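Local coordinates for Lmo2241 protein (Listeria monocytogenes, PDB 4HAM) that probably binds DNA as a winged helix-turn-helix transcription regulator of the GntR family, at residues E36-I41 with T76-Q81. Residues are numbered along the deposited sequence; the frame is centred on the assembly and turned at random.
Sequences EKILSI and TFIANQ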
loop_
_atom_site.group_PDB
_atom_site.type_symbol
_atom_site.label_atom_id
_atom_site.label_comp_id
_atom_site.label_asym_id
_atom_site.label_seq_id
_atom_site.Cartn_x
_atom_site.Cartn_y
_atom_site.Cartn_z
ATOM N N GLU A 36 -5.590 27.794 4.692
ATOM C CA GLU A 36 -4.554 28.135 5.660
ATOM C C GLU A 36 -3.170 28.242 5.003
ATOM O O GLU A 36 -2.799 27.415 4.179
ATOM C CB GLU A 36 -4.530 27.106 6.792
ATOM C CG GLU A 36 -3.488 27.356 7.842
ATOM C CD GLU A 36 -3.732 26.524 9.093
ATOM O OE1 GLU A 36 -4.790 25.862 9.180
ATOM O OE2 GLU A 36 -2.864 26.524 9.985
ATOM N N LYS A 37 -2.412 29.267 5.367
ATOM C CA LYS A 37 -1.079 29.444 4.795
ATOM C C LYS A 37 -0.100 28.553 5.545
ATOM O O LYS A 37 -0.055 28.595 6.770
ATOM C CB LYS A 37 -0.645 30.909 4.918
ATOM C CG LYS A 37 0.738 31.204 4.346
ATOM C CD LYS A 37 1.020 32.712 4.330
ATOM C CE LYS A 37 2.376 33.006 3.712
ATOM N NZ LYS A 37 2.602 34.463 3.489
ATOM N N ILE A 38 0.667 27.739 4.820
ATOM C CA ILE A 38 1.675 26.910 5.464
ATOM C C ILE A 38 3.068 27.488 5.213
ATOM O O ILE A 38 3.227 28.490 4.519
ATOM C CB ILE A 38 1.607 25.428 5.017
ATOM C CG1 ILE A 38 1.887 25.288 3.521
ATOM C CG2 ILE A 38 0.235 24.837 5.349
ATOM C CD1 ILE A 38 1.860 23.829 3.026
ATOM N N LEU A 39 4.076 26.865 5.806
ATOM C CA LEU A 39 5.436 27.346 5.654
ATOM C C LEU A 39 5.911 27.236 4.221
ATOM O O LEU A 39 5.547 26.306 3.499
ATOM C CB LEU A 39 6.382 26.551 6.551
ATOM C CG LEU A 39 6.191 26.715 8.051
ATOM C CD1 LEU A 39 7.236 25.875 8.769
ATOM C CD2 LEU A 39 6.295 28.187 8.450
ATOM N N SER A 40 6.740 28.184 3.809
ATOM C CA SER A 40 7.334 28.099 2.502
ATOM C C SER A 40 8.298 26.923 2.527
ATOM O O SER A 40 8.675 26.441 3.602
ATOM C CB SER A 40 8.096 29.381 2.179
ATOM O OG SER A 40 9.262 29.470 2.991
ATOM N N ILE A 41 8.696 26.468 1.344
ATOM C CA ILE A 41 9.649 25.373 1.225
ATOM C C ILE A 41 10.898 25.643 2.052
ATOM O O ILE A 41 11.317 24.792 2.820
ATOM C CB ILE A 41 10.030 25.124 -0.242
ATOM C CG1 ILE A 41 8.831 24.546 -0.991
ATOM C CG2 ILE A 41 11.218 24.182 -0.332
ATOM C CD1 ILE A 41 9.085 24.367 -2.466
ATOM N N THR A 76 2.095 29.495 0.076
ATOM C CA THR A 76 1.535 28.175 -0.176
ATOM C C THR A 76 0.404 27.951 0.821
ATOM O O THR A 76 0.561 28.228 2.008
ATOM C CB THR A 76 2.615 27.083 -0.011
ATOM O OG1 THR A 76 3.693 27.352 -0.914
ATOM C CG2 THR A 76 2.040 25.695 -0.301
ATOM N N PHE A 77 -0.730 27.457 0.331
ATOM C CA PHE A 77 -1.951 27.379 1.133
ATOM C C PHE A 77 -2.556 25.997 1.022
ATOM O O PHE A 77 -2.323 25.295 0.038
ATOM C CB PHE A 77 -2.977 28.399 0.637
ATOM C CG PHE A 77 -2.455 29.803 0.598
ATOM C CD1 PHE A 77 -2.546 30.622 1.720
ATOM C CD2 PHE A 77 -1.831 30.291 -0.543
ATOM C CE1 PHE A 77 -2.044 31.914 1.697
ATOM C CE2 PHE A 77 -1.332 31.584 -0.581
ATOM C CZ PHE A 77 -1.431 32.397 0.537
ATOM N N ILE A 78 -3.350 25.606 2.016
ATOM C CA ILE A 78 -4.124 24.382 1.894
ATOM C C ILE A 78 -5.236 24.597 0.856
ATOM O O ILE A 78 -5.953 25.595 0.894
ATOM C CB ILE A 78 -4.727 23.947 3.246
ATOM C CG1 ILE A 78 -3.614 23.717 4.273
ATOM C CG2 ILE A 78 -5.595 22.701 3.077
ATOM C CD1 ILE A 78 -2.510 22.740 3.819
ATOM N N ALA A 79 -5.367 23.667 -0.084
ATOM C CA ALA A 79 -6.301 23.839 -1.200
ATOM C C ALA A 79 -7.740 23.568 -0.799
ATOM O O ALA A 79 -7.999 23.073 0.296
ATOM C CB ALA A 79 -5.890 22.933 -2.363
ATOM N N ASN A 80 -8.674 23.908 -1.685
ATOM C CA ASN A 80 -10.088 23.674 -1.434
ATOM C C ASN A 80 -10.369 22.247 -0.985
ATOM O O ASN A 80 -9.866 21.286 -1.570
ATOM C CB ASN A 80 -10.935 24.038 -2.662
ATOM C CG ASN A 80 -12.381 23.608 -2.516
ATOM O OD1 ASN A 80 -12.717 22.446 -2.743
ATOM N ND2 ASN A 80 -13.248 24.546 -2.136
ATOM N N GLN A 81 -11.158 22.126 0.078
ATOM C CA GLN A 81 -11.435 20.835 0.695
ATOM C C GLN A 81 -12.934 20.566 0.723
ATOM O O GLN A 81 -13.365 19.416 0.777
ATOM C CB GLN A 81 -10.882 20.795 2.128
ATOM C CG GLN A 81 -9.360 20.895 2.228
ATOM C CD GLN A 81 -8.666 19.706 1.605
ATOM O OE1 GLN A 81 -9.127 18.568 1.731
ATOM N NE2 GLN A 81 -7.560 19.958 0.921
HETATM O O HOH W 1 3.734 29.975 2.245
#
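Two backbone bonds fix how 36-41 runs antiparallel to 76-81. I78 N donates to E36 O at 2.9 Å. I38 N likewise donates to T76 O, also at 2.9 Å; both bonds are fairly straight, each donor lying in the carbonyl plane. Between them K37 and F77 form a non-hydrogen-bonded pair, their CA atoms 4.3 Å apart. At I38 and T76 themselves the return bond is missing, and a water takes its place, donating to I38 O and accepting from T76 N. This pairing adds the short edge strand 37-38, just ahead of helix 41-48, to the central strand 75-78 of the sheet in a GntR-type winged helix-turn-helix. On one face K37, CG anti to its backbone N (chi1 -180°) and the chain extended, crosses F77 obliquely; K37 CB lies 3.7 Å from F77 CE1. On the other face, methyl and methylene groups of I38, T76 and I78 meet in buried surroundings. I38 turns CG1 in between its own backbone N and C (chi1 63°). With chi2 extended, this lays both CG1 and CD1 against T76 CG2, I38 CD1 lying 3.8 Å from it. I38 CG2 meets I78 CD1 at 3.8 Å, the two side chains crossing at about a right angle. I68 of strand 68-71 touches I38, T76 and I78, while Y59 of helix 52-64 also packs on I38.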